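Local atomic coordinates of 5-cytosine DNA methyltransferase (Entamoeba histolytica, PDB entry 3QV2), a protein that probably methylates carbon 5 of cytosine in tRNA or DNA, as a Dnmt2-type enzyme with an S-adenosyl-L-methionine-dependent methyltransferase fold. Residues D42-E45 and I46-K49; Y51-N54 and F55-E58; G295-D298 and K299-Y302; Y273-P276 and N277-K280. All coordinates share one frame; numbering follows the deposited sequence.

Contact 1 of 4, residues D42-E45 and I46-K49. With SAH (S-adenosyl-L-homocysteine), chain B.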
loop_
_atom_site.group_PDB
_atom_site.type_symbol
_atom_site.label_atom_id
_atom_site.label_comp_id
_atom_site.label_asym_id
_atom_site.label_seq_id
_atom_site.Cartn_x
_atom_site.Cartn_y
_atom_site.Cartn_z
ATOM N N ASP A 42 -1.162 9.652 11.544
ATOM C CA ASP A 42 -0.669 10.231 10.300
ATOM C C ASP A 42 -0.846 11.748 10.311
ATOM O O ASP A 42 -1.829 12.262 10.845
ATOM C CB ASP A 42 -1.375 9.610 9.093
ATOM C CG ASP A 42 -0.597 9.792 7.802
ATOM O OD1 ASP A 42 -0.161 10.928 7.524
ATOM O OD2 ASP A 42 -0.413 8.796 7.072
ATOM N N ILE A 43 0.115 12.456 9.727
ATOM C CA ILE A 43 0.107 13.915 9.732
ATOM C C ILE A 43 -0.470 14.503 8.447
ATOM O O ILE A 43 -0.651 15.716 8.340
ATOM C CB ILE A 43 1.524 14.474 9.942
ATOM C CG1 ILE A 43 2.443 14.036 8.800
ATOM C CG2 ILE A 43 2.081 14.018 11.279
ATOM C CD1 ILE A 43 3.869 14.529 8.935
ATOM N N ASN A 44 -0.754 13.642 7.475
ATOM C CA ASN A 44 -1.302 14.087 6.198
ATOM C C ASN A 44 -2.796 14.388 6.301
ATOM O O ASN A 44 -3.617 13.474 6.404
ATOM C CB ASN A 44 -1.042 13.039 5.113
ATOM C CG ASN A 44 -1.301 13.567 3.716
ATOM O OD1 ASN A 44 -2.439 13.586 3.249
ATOM N ND2 ASN A 44 -0.242 13.998 3.040
ATOM N N GLU A 45 -3.139 15.672 6.273
ATOM C CA GLU A 45 -4.520 16.108 6.457
ATOM C C GLU A 45 -5.478 15.500 5.435
ATOM O O GLU A 45 -6.578 15.070 5.784
ATOM C CB GLU A 45 -4.613 17.637 6.429
ATOM C CG GLU A 45 -3.885 18.324 7.574
ATOM C CD GLU A 45 -4.169 19.813 7.639
ATOM O OE1 GLU A 45 -4.988 20.302 6.833
ATOM O OE2 GLU A 45 -3.573 20.494 8.501
ATOM N N ILE A 46 -5.056 15.464 4.175
ATOM C CA ILE A 46 -5.887 14.917 3.109
ATOM C C ILE A 46 -6.107 13.420 3.302
ATOM O O ILE A 46 -7.234 12.932 3.218
ATOM C CB ILE A 46 -5.278 15.183 1.714
ATOM C CG1 ILE A 46 -5.543 16.627 1.281
ATOM C CG2 ILE A 46 -5.862 14.227 0.688
ATOM C CD1 ILE A 46 -4.906 17.672 2.173
ATOM N N ALA A 47 -5.025 12.699 3.572
ATOM C CA ALA A 47 -5.102 11.262 3.805
ATOM C C ALA A 47 -6.041 10.957 4.966
ATOM O O ALA A 47 -6.890 10.070 4.873
ATOM C CB ALA A 47 -3.719 10.693 4.074
ATOM N N ASN A 48 -5.884 11.697 6.058
ATOM C CA ASN A 48 -6.724 11.510 7.237
ATOM C C ASN A 48 -8.203 11.720 6.940
ATOM O O ASN A 48 -9.049 10.971 7.422
ATOM C CB ASN A 48 -6.287 12.440 8.370
ATOM C CG ASN A 48 -4.850 12.211 8.790
ATOM O OD1 ASN A 48 -4.272 11.157 8.528
ATOM N ND2 ASN A 48 -4.265 13.204 9.453
ATOM N N LYS A 49 -8.511 12.746 6.152
ATOM C CA LYS A 49 -9.896 13.037 5.793
ATOM C C LYS A 49 -10.562 11.844 5.119
ATOM O O LYS A 49 -11.730 11.552 5.374
ATOM C CB LYS A 49 -9.980 14.282 4.906
ATOM C CG LYS A 49 -10.282 15.559 5.678
ATOM C CD LYS A 49 -9.370 16.703 5.262
ATOM C CE LYS A 49 -9.540 17.052 3.794
ATOM N NZ LYS A 49 -8.683 18.207 3.405
HETATM N N SAH B . -0.251 2.492 3.832
HETATM C CA SAH B . -1.039 3.708 3.852
HETATM C CB SAH B . -0.209 4.903 3.401
HETATM C CG SAH B . 1.283 4.880 3.625
HETATM S SD SAH B . 2.237 6.275 2.995
HETATM C C SAH B . -2.258 3.526 2.983
HETATM O O SAH B . -2.794 4.531 2.434
HETATM O OXT SAH B . -2.749 2.359 2.807
HETATM C "C5'" SAH B . 3.183 6.987 4.324
HETATM C "C4'" SAH B . 2.488 7.888 5.277
HETATM O "O4'" SAH B . 3.323 8.113 6.358
HETATM C "C3'" SAH B . 2.240 9.183 4.640
HETATM O "O3'" SAH B . 0.877 9.361 4.456
HETATM C "C2'" SAH B . 2.757 10.198 5.521
HETATM O "O2'" SAH B . 1.798 11.172 5.736
HETATM C "C1'" SAH B . 3.061 9.491 6.769
HETATM N N9 SAH B . 4.130 10.124 7.489
HETATM C C8 SAH B . 5.332 10.541 7.069
HETATM N N7 SAH B . 5.965 11.065 8.131
HETATM C C5 SAH B . 5.151 10.974 9.210
HETATM C C6 SAH B . 5.284 11.351 10.548
HETATM N N6 SAH B . 6.492 11.984 11.019
HETATM N N1 SAH B . 4.258 11.112 11.384
HETATM C C2 SAH B . 3.126 10.526 10.969
HETATM N N3 SAH B . 2.977 10.156 9.692
HETATM C C4 SAH B . 3.964 10.367 8.802
#
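N44 caps the first turn of helix 45-55: its OD1 accepts from A47 N at 2.8 Å, and the donor lies in the carbonyl plane of the side-chain amide. With CG trans to its own backbone N (chi1 -167°), N44 turns its amide toward the N-H of A47, and OD1 also rests 3.3 Å from A47 CB. The backbone follows with a bond from N48 N to N44 O.

The tight part is the buried side formed by D42, A47 and N48. N48 reaches back past the helix start, and its ND2 donates to D42 O at 3.0 Å from well above the carbonyl plane, 53° out of it, while its OD1 sits against D42 CB. The D42 carboxylate faces SAH. D42 OD1 accepts from N44 N at 2.8 Å, an Asx turn that fixes the carboxylate, and the same D42 OD1 takes the O2' hydroxyl of SAH at 2.7 Å. D42 OD2 accepts from SAH O3' at 3.0 Å and has a second donor in G19 N.

The other side is looser. On the open rim I43 lays CG2 and CD1 against the adenine, I43 CG2 coming 3.6 Å from SAH N1. E45 extends outward and K49 bends over the E45 carbonyl oxygen, yet their charged ends stay apart at the surface.

This is the familiar acidic residue after the second strand of a class I methyltransferase, gripping both ribose hydroxyls. Two donors on each carboxylate oxygen would be expected to favour the ionised form and to hold D42 in one rotation for the ribose.

Contact 2 of 4, residues Y51-N54 and F55-E58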
loop_
_atom_site.group_PDB
_atom_site.type_symbol
_atom_site.label_atom_id
_atom_site.label_comp_id
_atom_site.label_asym_id
_atom_site.label_seq_id
_atom_site.Cartn_x
_atom_site.Cartn_y
_atom_site.Cartn_z
ATOM N N TYR A 51 -9.511 8.668 5.509
ATOM C CA TYR A 51 -9.571 7.653 6.553
ATOM C C TYR A 51 -10.797 7.859 7.436
ATOM O O TYR A 51 -11.597 6.945 7.626
ATOM C CB TYR A 51 -8.300 7.684 7.405
ATOM C CG TYR A 51 -8.174 6.516 8.357
ATOM C CD1 TYR A 51 -7.348 5.440 8.060
ATOM C CD2 TYR A 51 -8.885 6.486 9.549
ATOM C CE1 TYR A 51 -7.231 4.369 8.923
ATOM C CE2 TYR A 51 -8.775 5.419 10.419
ATOM C CZ TYR A 51 -7.946 4.363 10.102
ATOM O OH TYR A 51 -7.827 3.294 10.958
ATOM N N SER A 52 -10.935 9.069 7.969
ATOM C CA SER A 52 -12.045 9.401 8.855
ATOM C C SER A 52 -13.392 9.258 8.151
ATOM O O SER A 52 -14.367 8.806 8.748
ATOM C CB SER A 52 -11.881 10.817 9.410
ATOM O OG SER A 52 -10.740 10.909 10.248
ATOM N N LYS A 53 -13.441 9.645 6.880
ATOM C CA LYS A 53 -14.664 9.525 6.091
ATOM C C LYS A 53 -15.142 8.079 6.004
ATOM O O LYS A 53 -16.336 7.803 6.117
ATOM C CB LYS A 53 -14.455 10.088 4.683
ATOM C CG LYS A 53 -15.549 9.716 3.688
ATOM C CD LYS A 53 -16.886 10.345 4.046
ATOM C CE LYS A 53 -17.950 9.989 3.017
ATOM N NZ LYS A 53 -19.245 10.676 3.282
ATOM N N ASN A 54 -14.202 7.160 5.807
ATOM C CA ASN A 54 -14.535 5.749 5.632
ATOM C C ASN A 54 -14.641 4.958 6.938
ATOM O O ASN A 54 -15.456 4.043 7.048
ATOM C CB ASN A 54 -13.530 5.076 4.693
ATOM C CG ASN A 54 -13.652 5.566 3.263
ATOM O OD1 ASN A 54 -14.468 5.062 2.492
ATOM N ND2 ASN A 54 -12.840 6.551 2.901
ATOM N N PHE A 55 -13.822 5.312 7.923
ATOM C CA PHE A 55 -13.766 4.548 9.166
ATOM C C PHE A 55 -14.413 5.265 10.350
ATOM O O PHE A 55 -14.489 4.715 11.448
ATOM C CB PHE A 55 -12.322 4.156 9.492
ATOM C CG PHE A 55 -11.699 3.249 8.467
ATOM C CD1 PHE A 55 -12.097 1.926 8.366
ATOM C CD2 PHE A 55 -10.723 3.718 7.603
ATOM C CE1 PHE A 55 -11.532 1.087 7.423
ATOM C CE2 PHE A 55 -10.153 2.882 6.658
ATOM C CZ PHE A 55 -10.559 1.565 6.569
ATOM N N LYS A 56 -14.878 6.489 10.121
ATOM C CA LYS A 56 -15.595 7.246 11.144
ATOM C C LYS A 56 -14.825 7.320 12.460
ATOM O O LYS A 56 -15.416 7.283 13.538
ATOM C CB LYS A 56 -16.979 6.638 11.383
ATOM C CG LYS A 56 -17.776 6.404 10.112
ATOM C CD LYS A 56 -17.930 7.683 9.308
ATOM C CE LYS A 56 -18.745 7.443 8.048
ATOM N NZ LYS A 56 -18.920 8.685 7.245
ATOM N N GLU A 57 -13.504 7.417 12.364
ATOM C CA GLU A 57 -12.653 7.540 13.540
ATOM C C GLU A 57 -11.583 8.588 13.275
ATOM O O GLU A 57 -11.120 8.733 12.145
ATOM C CB GLU A 57 -12.004 6.197 13.880
ATOM C CG GLU A 57 -12.997 5.084 14.170
ATOM C CD GLU A 57 -12.332 3.728 14.324
ATOM O OE1 GLU A 57 -11.139 3.685 14.690
ATOM O OE2 GLU A 57 -13.005 2.705 14.073
ATOM N N GLU A 58 -11.193 9.320 14.312
ATOM C CA GLU A 58 -10.216 10.392 14.152
ATOM C C GLU A 58 -8.787 9.866 14.073
ATOM O O GLU A 58 -8.424 8.918 14.769
ATOM C CB GLU A 58 -10.340 11.411 15.286
ATOM C CG GLU A 58 -9.420 12.611 15.130
ATOM C CD GLU A 58 -9.656 13.667 16.188
ATOM O OE1 GLU A 58 -10.367 13.375 17.173
ATOM O OE2 GLU A 58 -9.133 14.791 16.031
#
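S52 OG lies near two backbone carbonyls at the C-terminal end of helix 45-55: its main bond goes to E57 O at 2.9 Å, with N48 O, one turn earlier, a weak second acceptor for the same hydrogen. The donor lies 33° out of the E57 carbonyl plane. This ties the last turn to the chain that leaves it, with K56 the first residue outside helical geometry, at positive phi. The closing backbone bonds run from F55 N to Y51 O at 2.8 Å and, weakly, from K56 N to S52 O.

F55 crosses the buried Y51 at about a right angle. F55 CD2 stands 3.6 Å above the centre of one face of the Y51 ring, the ring planes inclined at 44°, so the pair is neither stacked nor T-shaped. Y51 gets there with CG trans to its backbone N (chi1 -170°), and its OH is held by E15 and R24. R24 also forms a salt bridge with E57, so helix 22-29 is joined to both halves of this turn.

At the surface K56 and K53 run side by side, like charges close together with their NZ atoms 4.4 Å apart; K56 NZ bonds weakly to K53 O at 3.0 Å.

Contact 3 of 4, residues G295-D298 and K299-Y302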
loop_
_atom_site.group_PDB
_atom_site.type_symbol
_atom_site.label_atom_id
_atom_site.label_comp_id
_atom_site.label_asym_id
_atom_site.label_seq_id
_atom_site.Cartn_x
_atom_site.Cartn_y
_atom_site.Cartn_z
ATOM N N GLY A 295 -14.925 17.543 -1.944
ATOM C CA GLY A 295 -13.927 18.595 -1.977
ATOM C C GLY A 295 -12.596 18.155 -2.555
ATOM O O GLY A 295 -11.867 18.960 -3.134
ATOM N N LEU A 296 -12.280 16.874 -2.398
ATOM C CA LEU A 296 -11.015 16.329 -2.884
ATOM C C LEU A 296 -11.020 16.120 -4.397
ATOM O O LEU A 296 -11.900 15.452 -4.941
ATOM C CB LEU A 296 -10.691 15.012 -2.172
ATOM C CG LEU A 296 -10.410 15.106 -0.669
ATOM C CD1 LEU A 296 -10.116 13.734 -0.090
ATOM C CD2 LEU A 296 -9.257 16.058 -0.392
ATOM N N THR A 297 -10.030 16.698 -5.072
ATOM C CA THR A 297 -9.885 16.540 -6.516
ATOM C C THR A 297 -9.342 15.158 -6.864
ATOM O O THR A 297 -8.880 14.424 -5.990
ATOM C CB THR A 297 -8.946 17.606 -7.111
ATOM O OG1 THR A 297 -7.659 17.516 -6.488
ATOM C CG2 THR A 297 -9.514 19.001 -6.894
ATOM N N ASP A 298 -9.399 14.807 -8.146
ATOM C CA ASP A 298 -8.886 13.520 -8.602
ATOM C C ASP A 298 -7.394 13.389 -8.309
ATOM O O ASP A 298 -6.928 12.328 -7.899
ATOM C CB ASP A 298 -9.156 13.317 -10.095
ATOM C CG ASP A 298 -10.622 13.084 -10.396
ATOM O OD1 ASP A 298 -11.393 12.821 -9.449
ATOM O OD2 ASP A 298 -11.004 13.150 -11.583
ATOM N N LYS A 299 -6.654 14.472 -8.520
ATOM C CA LYS A 299 -5.224 14.492 -8.233
ATOM C C LYS A 299 -4.937 14.070 -6.794
ATOM O O LYS A 299 -4.113 13.190 -6.549
ATOM C CB LYS A 299 -4.640 15.882 -8.498
ATOM C CG LYS A 299 -4.655 16.289 -9.960
ATOM C CD LYS A 299 -3.840 15.323 -10.808
ATOM C CE LYS A 299 -3.949 15.655 -12.289
ATOM N NZ LYS A 299 -3.427 17.014 -12.603
ATOM N N GLN A 300 -5.624 14.701 -5.848
ATOM C CA GLN A 300 -5.447 14.397 -4.431
ATOM C C GLN A 300 -5.750 12.931 -4.123
ATOM O O GLN A 300 -5.064 12.304 -3.316
ATOM C CB GLN A 300 -6.323 15.317 -3.576
ATOM C CG GLN A 300 -5.897 16.780 -3.604
ATOM C CD GLN A 300 -6.920 17.700 -2.967
ATOM O OE1 GLN A 300 -8.124 17.459 -3.052
ATOM N NE2 GLN A 300 -6.445 18.761 -2.323
ATOM N N GLN A 301 -6.774 12.387 -4.774
ATOM C CA GLN A 301 -7.148 10.990 -4.582
ATOM C C GLN A 301 -6.123 10.060 -5.224
ATOM O O GLN A 301 -5.740 9.045 -4.642
ATOM C CB GLN A 301 -8.539 10.724 -5.158
ATOM C CG GLN A 301 -9.622 11.635 -4.602
ATOM C CD GLN A 301 -10.964 11.433 -5.276
ATOM O OE1 GLN A 301 -11.342 10.311 -5.613
ATOM N NE2 GLN A 301 -11.692 12.525 -5.481
ATOM N N TYR A 302 -5.687 10.413 -6.428
ATOM C CA TYR A 302 -4.653 9.662 -7.131
ATOM C C TYR A 302 -3.389 9.557 -6.286
ATOM O O TYR A 302 -2.787 8.490 -6.182
ATOM C CB TYR A 302 -4.325 10.333 -8.467
ATOM C CG TYR A 302 -5.311 10.040 -9.575
ATOM C CD1 TYR A 302 -5.730 8.740 -9.834
ATOM C CD2 TYR A 302 -5.825 11.061 -10.362
ATOM C CE1 TYR A 302 -6.630 8.467 -10.849
ATOM C CE2 TYR A 302 -6.726 10.799 -11.377
ATOM C CZ TYR A 302 -7.123 9.502 -11.617
ATOM O OH TYR A 302 -8.020 9.239 -12.628
#
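Q300 and Q301 reach back from helix 298-306 to T297 and L296 in the chain that enters it, each through a side-chain to backbone bond. Q300 OE1 accepts from T297 N at 2.9 Å, the donor tilted 29° from the carbonyl plane of the amide; the Q300 chain, extended beyond CG (chi2 169°), carries the oxygen that far back. The same Q300 OE1 has a long, weak bond from T297 OG1 at 3.5 Å. The amide of Q301 goes to L296 O instead: Q301 NE2 donates to L296 O at 3.0 Å, with that oxygen in the plane of the amide but with the nitrogen standing high above the L296 carbonyl plane. The other end of this amide is fixed as well, since Q301 OE1 bonds to T291 OG1.

These bonds belong to a helix N-terminus in which T297 is the N-cap residue. The bond from T297 N to Q300 OE1 is the return half of a capping-box pattern, made here by a neutral glutamine amide.

Backbone bonds carry the helix onward, from Q301 N to T297 O and, shorter at 2.7 Å, from Y302 N to D298 O.

Side-chain packing makes up the rest. The L296 CD2 methyl lies against the amide oxygen, 3.2 Å from Q300 OE1, the two side chains crossing at about a right angle, and L296 also packs on I46 and I50 of helix 45-55. Y302 places the CE2 side of its ring near D298, with Y302 CE2 3.7 Å from D298 CB; its ring meets Y239 edge-to-face, and its OH bonds to F274 O.

Contact 4 of 4, residues Y273-P276 and N277-K280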
loop_
_atom_site.group_PDB
_atom_site.type_symbol
_atom_site.label_atom_id
_atom_site.label_comp_id
_atom_site.label_asym_id
_atom_site.label_seq_id
_atom_site.Cartn_x
_atom_site.Cartn_y
_atom_site.Cartn_z
ATOM N N TYR A 273 -7.390 7.560 -18.657
ATOM C CA TYR A 273 -6.798 7.138 -17.398
ATOM C C TYR A 273 -7.815 6.304 -16.641
ATOM O O TYR A 273 -9.021 6.460 -16.831
ATOM C CB TYR A 273 -6.412 8.343 -16.537
ATOM C CG TYR A 273 -5.473 9.326 -17.198
ATOM C CD1 TYR A 273 -4.124 9.036 -17.349
ATOM C CD2 TYR A 273 -5.934 10.553 -17.653
ATOM C CE1 TYR A 273 -3.262 9.938 -17.947
ATOM C CE2 TYR A 273 -5.084 11.461 -18.251
ATOM C CZ TYR A 273 -3.749 11.148 -18.395
ATOM O OH TYR A 273 -2.904 12.054 -18.991
ATOM N N PHE A 274 -7.331 5.412 -15.786
ATOM C CA PHE A 274 -8.210 4.736 -14.847
ATOM C C PHE A 274 -8.673 5.757 -13.816
ATOM O O PHE A 274 -7.903 6.629 -13.410
ATOM C CB PHE A 274 -7.485 3.581 -14.157
ATOM C CG PHE A 274 -7.190 2.417 -15.064
ATOM C CD1 PHE A 274 -8.167 1.476 -15.342
ATOM C CD2 PHE A 274 -5.934 2.255 -15.627
ATOM C CE1 PHE A 274 -7.903 0.400 -16.169
ATOM C CE2 PHE A 274 -5.661 1.181 -16.455
ATOM C CZ PHE A 274 -6.649 0.252 -16.727
ATOM N N THR A 275 -9.930 5.661 -13.400
ATOM C CA THR A 275 -10.471 6.583 -12.408
ATOM C C THR A 275 -9.960 6.226 -11.018
ATOM O O THR A 275 -9.501 5.107 -10.794
ATOM C CB THR A 275 -12.008 6.552 -12.392
ATOM O OG1 THR A 275 -12.455 5.327 -11.798
ATOM C CG2 THR A 275 -12.560 6.670 -13.803
ATOM N N PRO A 276 -10.034 7.180 -10.078
ATOM C CA PRO A 276 -9.630 6.898 -8.696
ATOM C C PRO A 276 -10.364 5.677 -8.148
ATOM O O PRO A 276 -9.764 4.834 -7.481
ATOM C CB PRO A 276 -10.070 8.156 -7.946
ATOM C CG PRO A 276 -10.048 9.234 -8.973
ATOM C CD PRO A 276 -10.456 8.580 -10.262
ATOM N N ASN A 277 -11.658 5.593 -8.440
ATOM C CA ASN A 277 -12.491 4.501 -7.958
ATOM C C ASN A 277 -12.039 3.151 -8.507
ATOM O O ASN A 277 -12.144 2.127 -7.831
ATOM C CB ASN A 277 -13.958 4.759 -8.309
ATOM C CG ASN A 277 -14.906 3.818 -7.592
ATOM O OD1 ASN A 277 -15.470 2.906 -8.197
ATOM N ND2 ASN A 277 -15.084 4.035 -6.294
ATOM N N GLU A 278 -11.529 3.157 -9.735
ATOM C CA GLU A 278 -11.043 1.935 -10.368
ATOM C C GLU A 278 -9.752 1.437 -9.721
ATOM O O GLU A 278 -9.586 0.239 -9.493
ATOM C CB GLU A 278 -10.850 2.147 -11.872
ATOM C CG GLU A 278 -12.157 2.300 -12.637
ATOM C CD GLU A 278 -11.946 2.587 -14.112
ATOM O OE1 GLU A 278 -10.941 3.243 -14.455
ATOM O OE2 GLU A 278 -12.786 2.155 -14.926
ATOM N N ILE A 279 -8.842 2.360 -9.428
ATOM C CA ILE A 279 -7.612 2.016 -8.728
ATOM C C ILE A 279 -7.951 1.472 -7.346
ATOM O O ILE A 279 -7.367 0.489 -6.890
ATOM C CB ILE A 279 -6.692 3.236 -8.566
ATOM C CG1 ILE A 279 -6.370 3.849 -9.932
ATOM C CG2 ILE A 279 -5.419 2.851 -7.826
ATOM C CD1 ILE A 279 -5.466 5.062 -9.855
ATOM N N LYS A 280 -8.906 2.125 -6.690
ATOM C CA LYS A 280 -9.359 1.719 -5.366
ATOM C C LYS A 280 -9.819 0.263 -5.365
ATOM O O LYS A 280 -9.525 -0.488 -4.438
ATOM C CB LYS A 280 -10.487 2.642 -4.891
ATOM C CG LYS A 280 -10.949 2.399 -3.464
ATOM C CD LYS A 280 -12.062 1.369 -3.405
ATOM C CE LYS A 280 -13.265 1.813 -4.219
ATOM N NZ LYS A 280 -14.431 0.917 -3.999
#
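At the N-terminus of helix 276-282, T275 and E278 join by reciprocal bonds. T275 OG1, placed between its backbone N and carbonyl carbon (chi1 72°), accepts from E278 N at 3.1 Å. In return E278, extended beyond CG, brings OE1 back to T275 N at 2.8 Å; the nitrogen meets that oxygen on its anti side, 35° out of the carboxylate plane. This exchange is a capping box, with T275 as the N-cap and P276 as the first residue of the helix, a first-turn position whose N-H would have no helical acceptor, so proline loses nothing there.

The carboxylate has other partners too: OE1 forms a salt bridge with R272, and OE2 accepts from D201 N. The negative charge next to the helix start probably suits the local dipole. F274 crosses E278 at about a right angle and presents its ring edge, CD1 lying 3.4 Å from OE1, while its CB is only loosely against I279 CG1.

Backbone bonds run from I279 N to T275 O at 3.1 Å and from K280 N to P276 O at 2.9 Å. T275 OG1 also bonds to D201 OD2, and P276 packs on Q301, Y302 and L305 of helix 298-306.

Along the chain the order is contact 1, contact 2, contact 4, contact 3. Contacts 1 and 2 mark the start and end of one helix, 45-55, their centres 11 Å apart; this helix follows strand 36-41, at one edge of the six-stranded sheet. Contacts 4 and 3 open the successive helices 276-282 and 298-306, also with centres 11 Å apart, and they touch directly. Contact 3 also touches contact 1, centres 13 Å apart, whereas contacts 1 and 4 lie 20 Å apart without touching. The start of helix 298-306 thus packs on the helix that follows the SAH-binding loop, and among these four contacts it is contact 3 that links contact 4 to it.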